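Local structure of short afifavidin (Afifella pfennigii, 6HDT) at residues D99-T104 / T124-N129; S42-N47 / G56-L61; T87-F92 / T104-A109. The protein binds biotin and 2-iminobiotin in a strong non-covalent complex, as a dimeric member of the avidin family whose exact role is still obscure. All blocks are in the same frame, centred on the assembly; numbering follows the deposited sequence.

Contact 1. Residues D99-T104 / T124-N129; sequences DVTIVT and TFTLVN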
loop_
_atom_site.group_PDB
_atom_site.type_symbol
_atom_site.label_atom_id
_atom_site.label_comp_id
_atom_site.label_asym_id
_atom_site.label_seq_id
_atom_site.Cartn_x
_atom_site.Cartn_y
_atom_site.Cartn_z
ATOM N N ASP A 99 -22.462 7.444 9.565
ATOM C CA ASP A 99 -21.106 7.071 9.999
ATOM C C ASP A 99 -20.391 6.196 8.985
ATOM O O ASP A 99 -20.999 5.430 8.277
ATOM C CB ASP A 99 -21.159 6.312 11.318
ATOM C CG ASP A 99 -21.596 7.187 12.479
ATOM O OD1 ASP A 99 -20.818 8.090 12.865
ATOM O OD2 ASP A 99 -22.705 6.966 13.008
ATOM N N VAL A 100 -19.071 6.297 8.953
ATOM C CA VAL A 100 -18.249 5.399 8.156
ATOM C C VAL A 100 -17.039 4.965 9.002
ATOM O O VAL A 100 -16.411 5.768 9.685
ATOM C CB VAL A 100 -17.781 6.059 6.836
ATOM C CG1 VAL A 100 -17.009 5.075 5.950
ATOM C CG2 VAL A 100 -18.983 6.641 6.077
ATOM N N THR A 101 -16.740 3.677 8.919
ATOM C CA THR A 101 -15.584 3.061 9.548
ATOM C C THR A 101 -14.726 2.352 8.508
ATOM O O THR A 101 -15.229 1.692 7.624
ATOM C CB THR A 101 -16.061 2.027 10.599
ATOM O OG1 THR A 101 -16.858 2.704 11.569
ATOM C CG2 THR A 101 -14.890 1.376 11.315
ATOM N N ILE A 102 -13.406 2.471 8.642
ATOM C CA ILE A 102 -12.482 1.654 7.862
ATOM C C ILE A 102 -11.776 0.682 8.803
ATOM O O ILE A 102 -11.075 1.105 9.720
ATOM C CB ILE A 102 -11.376 2.451 7.143
ATOM C CG1 ILE A 102 -11.917 3.733 6.480
ATOM C CG2 ILE A 102 -10.699 1.549 6.115
ATOM C CD1 ILE A 102 -10.831 4.643 5.945
ATOM N N VAL A 103 -11.937 -0.610 8.540
ATOM C CA VAL A 103 -11.298 -1.676 9.285
ATOM C C VAL A 103 -10.068 -2.046 8.471
ATOM O O VAL A 103 -10.205 -2.466 7.325
ATOM C CB VAL A 103 -12.241 -2.890 9.411
ATOM C CG1 VAL A 103 -11.529 -4.054 10.078
ATOM C CG2 VAL A 103 -13.510 -2.527 10.198
ATOM N N THR A 104 -8.876 -1.882 9.064
ATOM C CA THR A 104 -7.649 -2.172 8.355
ATOM C C THR A 104 -6.725 -3.051 9.160
ATOM O O THR A 104 -6.789 -3.087 10.391
ATOM C CB THR A 104 -6.859 -0.872 8.023
ATOM O OG1 THR A 104 -6.262 -0.336 9.220
ATOM C CG2 THR A 104 -7.736 0.158 7.366
ATOM N N THR A 124 -8.550 0.753 13.187
ATOM C CA THR A 124 -9.912 1.078 12.786
ATOM C C THR A 124 -10.055 2.598 12.774
ATOM O O THR A 124 -9.848 3.278 13.805
ATOM C CB THR A 124 -10.935 0.478 13.750
ATOM O OG1 THR A 124 -10.739 -0.936 13.780
ATOM C CG2 THR A 124 -12.355 0.764 13.269
ATOM N N PHE A 125 -10.428 3.118 11.604
ATOM C CA PHE A 125 -10.538 4.527 11.382
ATOM C C PHE A 125 -11.993 4.903 11.394
ATOM O O PHE A 125 -12.841 4.128 10.929
ATOM C CB PHE A 125 -9.907 4.906 10.067
ATOM C CG PHE A 125 -8.415 4.687 10.021
ATOM C CD1 PHE A 125 -7.911 3.488 9.598
ATOM C CD2 PHE A 125 -7.549 5.684 10.408
ATOM C CE1 PHE A 125 -6.512 3.283 9.526
ATOM C CE2 PHE A 125 -6.177 5.488 10.362
ATOM C CZ PHE A 125 -5.671 4.281 9.933
ATOM N N THR A 126 -12.295 6.054 11.978
ATOM C CA THR A 126 -13.671 6.577 11.891
ATOM C C THR A 126 -13.706 7.934 11.200
ATOM O O THR A 126 -12.799 8.789 11.384
ATOM C CB THR A 126 -14.338 6.638 13.276
ATOM O OG1 THR A 126 -13.641 7.563 14.108
ATOM C CG2 THR A 126 -14.322 5.263 13.953
ATOM N N LEU A 127 -14.766 8.140 10.411
ATOM C CA LEU A 127 -14.910 9.342 9.627
ATOM C C LEU A 127 -15.222 10.490 10.557
ATOM O O LEU A 127 -16.170 10.421 11.326
ATOM C CB LEU A 127 -16.056 9.199 8.616
ATOM C CG LEU A 127 -16.307 10.408 7.726
ATOM C CD1 LEU A 127 -15.101 10.693 6.822
ATOM C CD2 LEU A 127 -17.590 10.192 6.924
ATOM N N VAL A 128 -14.447 11.557 10.443
ATOM C CA VAL A 128 -14.634 12.773 11.219
ATOM C C VAL A 128 -15.616 13.634 10.455
ATOM O O VAL A 128 -15.297 14.100 9.365
ATOM C CB VAL A 128 -13.302 13.538 11.336
ATOM C CG1 VAL A 128 -13.504 14.876 12.041
ATOM C CG2 VAL A 128 -12.274 12.685 12.049
ATOM N N ASN A 129 -16.809 13.817 11.020
ATOM C CA ASN A 129 -17.845 14.657 10.420
ATOM C C ASN A 129 -17.624 16.114 10.778
ATOM O O ASN A 129 -17.787 16.997 9.931
ATOM C CB ASN A 129 -19.228 14.203 10.886
ATOM C CG ASN A 129 -19.558 12.798 10.415
ATOM O OD1 ASN A 129 -19.675 12.552 9.213
ATOM N ND2 ASN A 129 -19.694 11.865 11.355
HETATM O O HOH W 1 -8.952 -3.049 12.265
#
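Phe125 lays one edge of its ring against the side chain of Thr104, which meets it at about a right angle. The nearest atoms are Thr104 OG1 and Phe125 CE1, 3.6 Å apart and near the ring plane, and Thr104 CG2 also touches CE1 and CD1. The hydroxyl of Thr104 sits between its own backbone N and carbonyl carbon (chi1 73°), and from there its hydrogen bond goes to the carbonyl of Asp123, just ahead of 124-129. Phe125 CB packs on Ile102 CB at 4.1 Å, on the same face of the sheet. On the opposite face Thr101 and Thr124 meet methyl to methyl, their CG2 atoms only 3.3 Å apart, tighter than usual van der Waals contact. In both residues CG2 is anti to the backbone N, which turns the two methyls toward each other. The segments belong to the antiparallel hairpin of strands 99-110 and 117-127, the last two strands of the eight-stranded avidin barrel. Ile102 and Phe125 form a hydrogen-bonded pair: Phe125 N donates to Ile102 O at 2.8 Å, and Ile102 N returns a bond to Phe125 O. Further along, Leu127 N bonds to Val100 O at 3.0 Å, while Leu127 CD2 rests on Val100 CG2 at 3.9 Å. Strand 20-24 flanks 124-129 and brings Trp23 against Val100 and Ile102, and Met31 of strand 30-35 packs on Ile102 and Phe125. The Phe125 ring also meets Trp89 edge-to-face, which places it behind the residues that line the biotin pocket. At the other end a water donates to Thr104 O and lies 3.2 Å from Thr124 OG1, bridging the two strands.

Contact 2. Residues S42-N47 / G56-L61; sequences SGFYVN and GTPYPL. With BTN (biotin), chain E.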
loop_
_atom_site.group_PDB
_atom_site.type_symbol
_atom_site.label_atom_id
_atom_site.label_comp_id
_atom_site.label_asym_id
_atom_site.label_seq_id
_atom_site.Cartn_x
_atom_site.Cartn_y
_atom_site.Cartn_z
ATOM N N SER A 42 -4.673 9.596 -2.430
ATOM C CA SER A 42 -3.582 10.398 -1.885
ATOM C C SER A 42 -4.042 10.972 -0.563
ATOM O O SER A 42 -5.217 10.834 -0.157
ATOM C CB SER A 42 -3.227 11.535 -2.840
ATOM O OG SER A 42 -2.624 11.033 -4.009
ATOM N N GLY A 43 -3.116 11.598 0.123
ATOM C CA GLY A 43 -3.438 12.287 1.351
ATOM C C GLY A 43 -2.186 12.466 2.185
ATOM O O GLY A 43 -1.079 12.552 1.647
ATOM N N PHE A 44 -2.406 12.483 3.487
ATOM C CA PHE A 44 -1.373 12.584 4.518
ATOM C C PHE A 44 -1.832 11.892 5.796
ATOM O O PHE A 44 -3.039 11.674 6.028
ATOM C CB PHE A 44 -0.990 14.042 4.804
ATOM C CG PHE A 44 -2.033 14.814 5.573
ATOM C CD1 PHE A 44 -2.071 14.801 6.969
ATOM C CD2 PHE A 44 -2.971 15.573 4.887
ATOM C CE1 PHE A 44 -3.044 15.514 7.662
ATOM C CE2 PHE A 44 -3.915 16.301 5.571
ATOM C CZ PHE A 44 -3.965 16.268 6.958
ATOM N N TYR A 45 -0.841 11.534 6.609
ATOM C CA TYR A 45 -1.032 10.767 7.818
ATOM C C TYR A 45 -0.309 11.391 8.969
ATOM O O TYR A 45 0.868 11.731 8.857
ATOM C CB TYR A 45 -0.530 9.342 7.622
ATOM C CG TYR A 45 -1.109 8.339 8.591
ATOM C CD1 TYR A 45 -0.538 8.131 9.837
ATOM C CD2 TYR A 45 -2.227 7.581 8.242
ATOM C CE1 TYR A 45 -1.073 7.195 10.734
ATOM C CE2 TYR A 45 -2.762 6.654 9.119
ATOM C CZ TYR A 45 -2.173 6.451 10.365
ATOM O OH TYR A 45 -2.684 5.558 11.267
ATOM N N VAL A 46 -1.001 11.514 10.092
ATOM C CA VAL A 46 -0.377 12.046 11.297
ATOM C C VAL A 46 -0.419 10.998 12.371
ATOM O O VAL A 46 -1.484 10.647 12.888
ATOM C CB VAL A 46 -0.982 13.366 11.782
ATOM C CG1 VAL A 46 -0.274 13.832 13.064
ATOM C CG2 VAL A 46 -0.856 14.426 10.700
ATOM N N ASN A 47 0.764 10.487 12.694
ATOM C CA ASN A 47 0.904 9.453 13.703
ATOM C C ASN A 47 0.869 10.053 15.108
ATOM O O ASN A 47 1.628 10.975 15.415
ATOM C CB ASN A 47 2.182 8.645 13.458
ATOM C CG ASN A 47 2.525 7.733 14.603
ATOM O OD1 ASN A 47 1.655 7.070 15.150
ATOM N ND2 ASN A 47 3.814 7.681 14.972
ATOM N N GLY A 56 3.195 13.361 15.312
ATOM C CA GLY A 56 2.681 14.711 15.296
ATOM C C GLY A 56 2.882 15.612 14.086
ATOM O O GLY A 56 2.540 16.786 14.169
ATOM N N THR A 57 3.419 15.098 12.980
ATOM C CA THR A 57 3.532 15.891 11.745
ATOM C C THR A 57 3.056 15.084 10.549
ATOM O O THR A 57 3.126 13.859 10.571
ATOM C CB THR A 57 4.993 16.352 11.496
ATOM O OG1 THR A 57 5.813 15.226 11.187
ATOM C CG2 THR A 57 5.543 17.049 12.722
ATOM N N PRO A 58 2.537 15.748 9.501
ATOM C CA PRO A 58 2.031 14.968 8.354
ATOM C C PRO A 58 3.123 14.307 7.525
ATOM O O PRO A 58 4.186 14.917 7.276
ATOM C CB PRO A 58 1.309 16.007 7.504
ATOM C CG PRO A 58 1.048 17.143 8.414
ATOM C CD PRO A 58 2.209 17.176 9.361
ATOM N N TYR A 59 2.847 13.054 7.167
ATOM C CA TYR A 59 3.618 12.269 6.202
ATOM C C TYR A 59 2.776 11.977 4.964
ATOM O O TYR A 59 1.548 11.745 5.052
ATOM C CB TYR A 59 4.126 10.986 6.845
ATOM C CG TYR A 59 5.191 11.263 7.864
ATOM C CD1 TYR A 59 4.874 11.636 9.164
ATOM C CD2 TYR A 59 6.538 11.196 7.511
ATOM C CE1 TYR A 59 5.875 11.939 10.102
ATOM C CE2 TYR A 59 7.526 11.471 8.445
ATOM C CZ TYR A 59 7.192 11.853 9.728
ATOM O OH TYR A 59 8.194 12.122 10.643
ATOM N N PRO A 60 3.409 12.015 3.787
ATOM C CA PRO A 60 2.679 11.704 2.554
ATOM C C PRO A 60 2.107 10.291 2.573
ATOM O O PRO A 60 2.699 9.370 3.139
ATOM C CB PRO A 60 3.733 11.872 1.452
ATOM C CG PRO A 60 4.842 12.658 2.082
ATOM C CD PRO A 60 4.830 12.315 3.533
ATOM N N LEU A 61 0.923 10.138 1.985
ATOM C CA LEU A 61 0.355 8.806 1.793
ATOM C C LEU A 61 -0.119 8.622 0.345
ATOM O O LEU A 61 -0.584 9.576 -0.286
ATOM C CB LEU A 61 -0.696 8.493 2.858
ATOM C CG LEU A 61 -2.208 8.671 2.738
ATOM C CD1 LEU A 61 -2.889 7.860 1.647
ATOM C CD2 LEU A 61 -2.795 8.300 4.085
HETATM C C11 BTN E . 7.963 4.378 13.090
HETATM O O11 BTN E . 8.768 3.624 12.510
HETATM O O12 BTN E . 7.815 4.358 14.335
HETATM C C10 BTN E . 7.146 5.323 12.225
HETATM C C9 BTN E . 5.749 5.584 12.784
HETATM C C8 BTN E . 4.839 4.357 12.678
HETATM C C7 BTN E . 3.466 4.549 13.316
HETATM C C2 BTN E . 2.639 3.279 13.141
HETATM S S1 BTN E . 1.995 3.009 11.500
HETATM C C6 BTN E . 0.872 1.773 12.084
HETATM C C5 BTN E . 0.388 2.277 13.431
HETATM N N1 BTN E . -0.784 3.101 13.325
HETATM C C3 BTN E . -0.627 4.377 13.672
HETATM O O3 BTN E . -1.539 5.222 13.671
HETATM N N2 BTN E . 0.672 4.555 14.023
HETATM C C4 BTN E . 1.385 3.287 14.014
HETATM O O HOH W 2 0.826 12.480 0.063
HETATM O O HOH W 3 3.102 11.874 12.475
#
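With its CG between the backbone N and the carbonyl carbon (chi1 73°), Phe44 sets its ring beside Pro58 on the outside of the avidin barrel; the two run side by side, pointing the same way, with Phe44 CD1 3.6 Å from Pro58 CB. They belong to the antiparallel hairpin of strands 40-46 and 58-66. In Tyr45 and Asn47 CG is instead anti to the backbone N, and both side chains reach the head of biotin. Tyr45 OH donates to BTN O3 at 2.7 Å, the oxygen lying in the plane of the phenol ring. Asn47 OD1 accepts from BTN N2 at 2.9 Å in a nearly straight bond, and also takes the N-H of Ala49. Ser29 and Asn25 are further hydrogen-bond partners of the ligand. Behind these groups, Tyr45 and Tyr59 exchange two backbone bonds, and Tyr59 OH is held by the carbonyl of Ala81. Leu61 packs over the backbone of Gly43, its CG 3.8 Å from Gly43 C; the backbone angles of Gly43 (phi 159°) would press any CB against the carbonyl O of Ser42. Where the hairpin opens into its loop, Gly56 N bonds to Asn47 O at 2.9 Å.

Contact 3. Residues T87-F92 / T104-A109; sequences TSWTGF and TDWNLA. With BTN (biotin), chain E.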
loop_
_atom_site.group_PDB
_atom_site.type_symbol
_atom_site.label_atom_id
_atom_site.label_comp_id
_atom_site.label_asym_id
_atom_site.label_seq_id
_atom_site.Cartn_x
_atom_site.Cartn_y
_atom_site.Cartn_z
ATOM N N THR A 87 5.021 1.914 6.344
ATOM C CA THR A 87 3.784 1.141 6.684
ATOM C C THR A 87 2.822 1.092 5.498
ATOM O O THR A 87 2.693 2.044 4.740
ATOM C CB THR A 87 3.053 1.803 7.881
ATOM O OG1 THR A 87 3.940 1.971 8.985
ATOM C CG2 THR A 87 1.829 1.043 8.349
ATOM N N SER A 88 2.123 -0.037 5.343
ATOM C CA SER A 88 0.965 -0.092 4.453
ATOM C C SER A 88 -0.231 -0.576 5.230
ATOM O O SER A 88 -0.137 -1.493 6.000
ATOM C CB SER A 88 1.191 -0.995 3.251
ATOM O OG SER A 88 2.429 -0.656 2.541
ATOM N N TRP A 89 -1.385 0.009 4.925
ATOM C CA TRP A 89 -2.626 -0.412 5.515
ATOM C C TRP A 89 -3.478 -0.978 4.404
ATOM O O TRP A 89 -3.421 -0.489 3.281
ATOM C CB TRP A 89 -3.376 0.792 6.078
ATOM C CG TRP A 89 -2.864 1.424 7.313
ATOM C CD1 TRP A 89 -3.370 1.299 8.568
ATOM C CD2 TRP A 89 -1.781 2.341 7.404
ATOM N NE1 TRP A 89 -2.657 2.063 9.444
ATOM C CE2 TRP A 89 -1.672 2.720 8.755
ATOM C CE3 TRP A 89 -0.893 2.891 6.470
ATOM C CZ2 TRP A 89 -0.728 3.634 9.196
ATOM C CZ3 TRP A 89 0.072 3.795 6.926
ATOM C CH2 TRP A 89 0.150 4.148 8.259
ATOM N N THR A 90 -4.343 -1.944 4.724
ATOM C CA THR A 90 -5.284 -2.461 3.736
ATOM C C THR A 90 -6.571 -2.805 4.446
ATOM O O THR A 90 -6.543 -3.310 5.542
ATOM C CB THR A 90 -4.740 -3.701 2.996
ATOM O OG1 THR A 90 -3.328 -3.539 2.730
ATOM C CG2 THR A 90 -5.513 -3.953 1.681
ATOM N N GLY A 91 -7.696 -2.489 3.835
ATOM C CA GLY A 91 -8.949 -2.676 4.563
ATOM C C GLY A 91 -10.156 -2.317 3.751
ATOM O O GLY A 91 -10.114 -2.180 2.549
ATOM N N PHE A 92 -11.262 -2.204 4.485
ATOM C CA PHE A 92 -12.580 -2.020 3.915
ATOM C C PHE A 92 -13.435 -1.076 4.756
ATOM O O PHE A 92 -13.339 -1.035 6.004
ATOM C CB PHE A 92 -13.292 -3.348 3.759
ATOM C CG PHE A 92 -13.512 -4.097 5.035
ATOM C CD1 PHE A 92 -12.544 -4.990 5.506
ATOM C CD2 PHE A 92 -14.701 -3.956 5.759
ATOM C CE1 PHE A 92 -12.750 -5.691 6.678
ATOM C CE2 PHE A 92 -14.908 -4.675 6.939
ATOM C CZ PHE A 92 -13.939 -5.540 7.394
ATOM N N THR A 104 -8.876 -1.882 9.064
ATOM C CA THR A 104 -7.649 -2.172 8.355
ATOM C C THR A 104 -6.725 -3.051 9.160
ATOM O O THR A 104 -6.789 -3.087 10.391
ATOM C CB THR A 104 -6.859 -0.872 8.023
ATOM O OG1 THR A 104 -6.262 -0.336 9.220
ATOM C CG2 THR A 104 -7.736 0.158 7.366
ATOM N N ASP A 105 -5.838 -3.723 8.428
ATOM C CA ASP A 105 -4.635 -4.359 8.988
ATOM C C ASP A 105 -3.428 -3.671 8.367
ATOM O O ASP A 105 -3.490 -3.162 7.259
ATOM C CB ASP A 105 -4.571 -5.858 8.647
ATOM C CG ASP A 105 -5.633 -6.696 9.364
ATOM O OD1 ASP A 105 -6.121 -6.261 10.425
ATOM O OD2 ASP A 105 -5.905 -7.832 8.904
ATOM N N TRP A 106 -2.325 -3.633 9.095
ATOM C CA TRP A 106 -1.154 -2.936 8.580
ATOM C C TRP A 106 0.061 -3.722 8.858
ATOM O O TRP A 106 0.098 -4.512 9.806
ATOM C CB TRP A 106 -1.005 -1.525 9.173
ATOM C CG TRP A 106 -1.015 -1.393 10.691
ATOM C CD1 TRP A 106 -2.081 -0.994 11.474
ATOM C CD2 TRP A 106 0.083 -1.614 11.604
ATOM N NE1 TRP A 106 -1.726 -0.981 12.787
ATOM C CE2 TRP A 106 -0.399 -1.331 12.901
ATOM C CE3 TRP A 106 1.443 -1.994 11.452
ATOM C CZ2 TRP A 106 0.384 -1.454 14.033
ATOM C CZ3 TRP A 106 2.230 -2.104 12.601
ATOM C CH2 TRP A 106 1.699 -1.836 13.865
ATOM N N ASN A 107 1.035 -3.496 7.987
ATOM C CA ASN A 107 2.375 -4.012 8.157
ATOM C C ASN A 107 3.339 -2.848 8.120
ATOM O O ASN A 107 3.132 -1.938 7.350
ATOM C CB ASN A 107 2.699 -4.942 6.995
ATOM C CG ASN A 107 1.973 -6.271 7.069
ATOM O OD1 ASN A 107 1.955 -6.929 8.107
ATOM N ND2 ASN A 107 1.356 -6.657 5.964
ATOM N N LEU A 108 4.433 -2.933 8.895
ATOM C CA LEU A 108 5.411 -1.873 9.025
ATOM C C LEU A 108 6.795 -2.486 8.914
ATOM O O LEU A 108 7.191 -3.258 9.787
ATOM C CB LEU A 108 5.272 -1.238 10.391
ATOM C CG LEU A 108 6.102 -0.017 10.798
ATOM C CD1 LEU A 108 5.461 0.554 12.046
ATOM C CD2 LEU A 108 7.575 -0.317 11.062
ATOM N N ALA A 109 7.489 -2.159 7.839
ATOM C CA ALA A 109 8.875 -2.606 7.604
ATOM C C ALA A 109 9.836 -1.666 8.284
ATOM O O ALA A 109 9.747 -0.445 8.096
ATOM C CB ALA A 109 9.136 -2.660 6.116
HETATM C C11 BTN E . 7.963 4.378 13.090
HETATM O O11 BTN E . 8.768 3.624 12.510
HETATM O O12 BTN E . 7.815 4.358 14.335
HETATM C C10 BTN E . 7.146 5.323 12.225
HETATM C C9 BTN E . 5.749 5.584 12.784
HETATM C C8 BTN E . 4.839 4.357 12.678
HETATM C C7 BTN E . 3.466 4.549 13.316
HETATM C C2 BTN E . 2.639 3.279 13.141
HETATM S S1 BTN E . 1.995 3.009 11.500
HETATM C C6 BTN E . 0.872 1.773 12.084
HETATM C C5 BTN E . 0.388 2.277 13.431
HETATM N N1 BTN E . -0.784 3.101 13.325
HETATM C C3 BTN E . -0.627 4.377 13.672
HETATM O O3 BTN E . -1.539 5.222 13.671
HETATM N N2 BTN E . 0.672 4.555 14.023
HETATM C C4 BTN E . 1.385 3.287 14.014
HETATM O O HOH W 4 -1.425 -3.796 4.582
#
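Trp106 and Trp89 lie side by side and point the same way, their five-membered rings inclined at 55°. CB of Trp106 lies over the five-membered ring of Trp89 in a CH-pi contact, 3.9 Å from the ring centroid. From there chi1 (53°), with CG between the backbone N and the carbonyl carbon, swings the indole of Trp106 to biotin, one face bearing BTN C6 over the centre of the ring system, 3.5 Å from Trp106 CE2. Thr87 and Trp89 reach the thioether: Thr87 OG1 is 3.3 Å from BTN S1, and Trp89 CZ2 is 3.6 Å from the same sulphur. Leu108 CD1 touches the valeryl chain at BTN C8, 3.9 Å away, while Leu108 CG packs on Thr87 OG1. An alanine in place of Trp106 would probably leave that face of the bicyclic head uncovered and open a gap beside Trp89. These residues face into the barrel from the antiparallel hairpin of strands 82-96 and 99-110, where Trp89 pairs with Trp106 and Thr87 with Leu108 at non-hydrogen-bonded positions. Four backbone bonds hold the register, two between Ser88 and Asn107 and two between Thr90 and Asp105; Ser88 N to Asn107 O measures 2.9 Å. Gly91 lies so close to Thr104 that a CB on it would clash with Thr104 CG2. In the second shell, Asp123 takes the N-H of Trp89 on OD2, the oxygen that also bonds to biotin, and more weakly that of Trp106 on OD1. Trp76 NE1 is bonded to Thr87 OG1. On the outer face Ser88 OG is bonded to Thr73 and, weakly, to Thr90 of the second subunit, while Asn107 packs on Asn107 of that subunit.

Overall arrangement
The three contacts are hairpins of one closed antiparallel barrel, and their chemistry follows their place in it. Contact 3 is the buried one: two tryptophans, a leucine and the hydroxyl of Thr87 meet the ligand on its inner face, and largely polar groups meet the second subunit on its outer face. Contacts 1 and 2 are only partly buried, with solvent-exposed residues in each. Contact 2 supplies hydrogen bonds to the ureido head of biotin, complementing the packing of contact 3, whereas contact 1 stands a layer behind the ligand. Contacts 1 and 3 share strand 99-110 and Thr104. Tyr45 joins all three, touching Phe125 of contact 1 and Trp89 of contact 3.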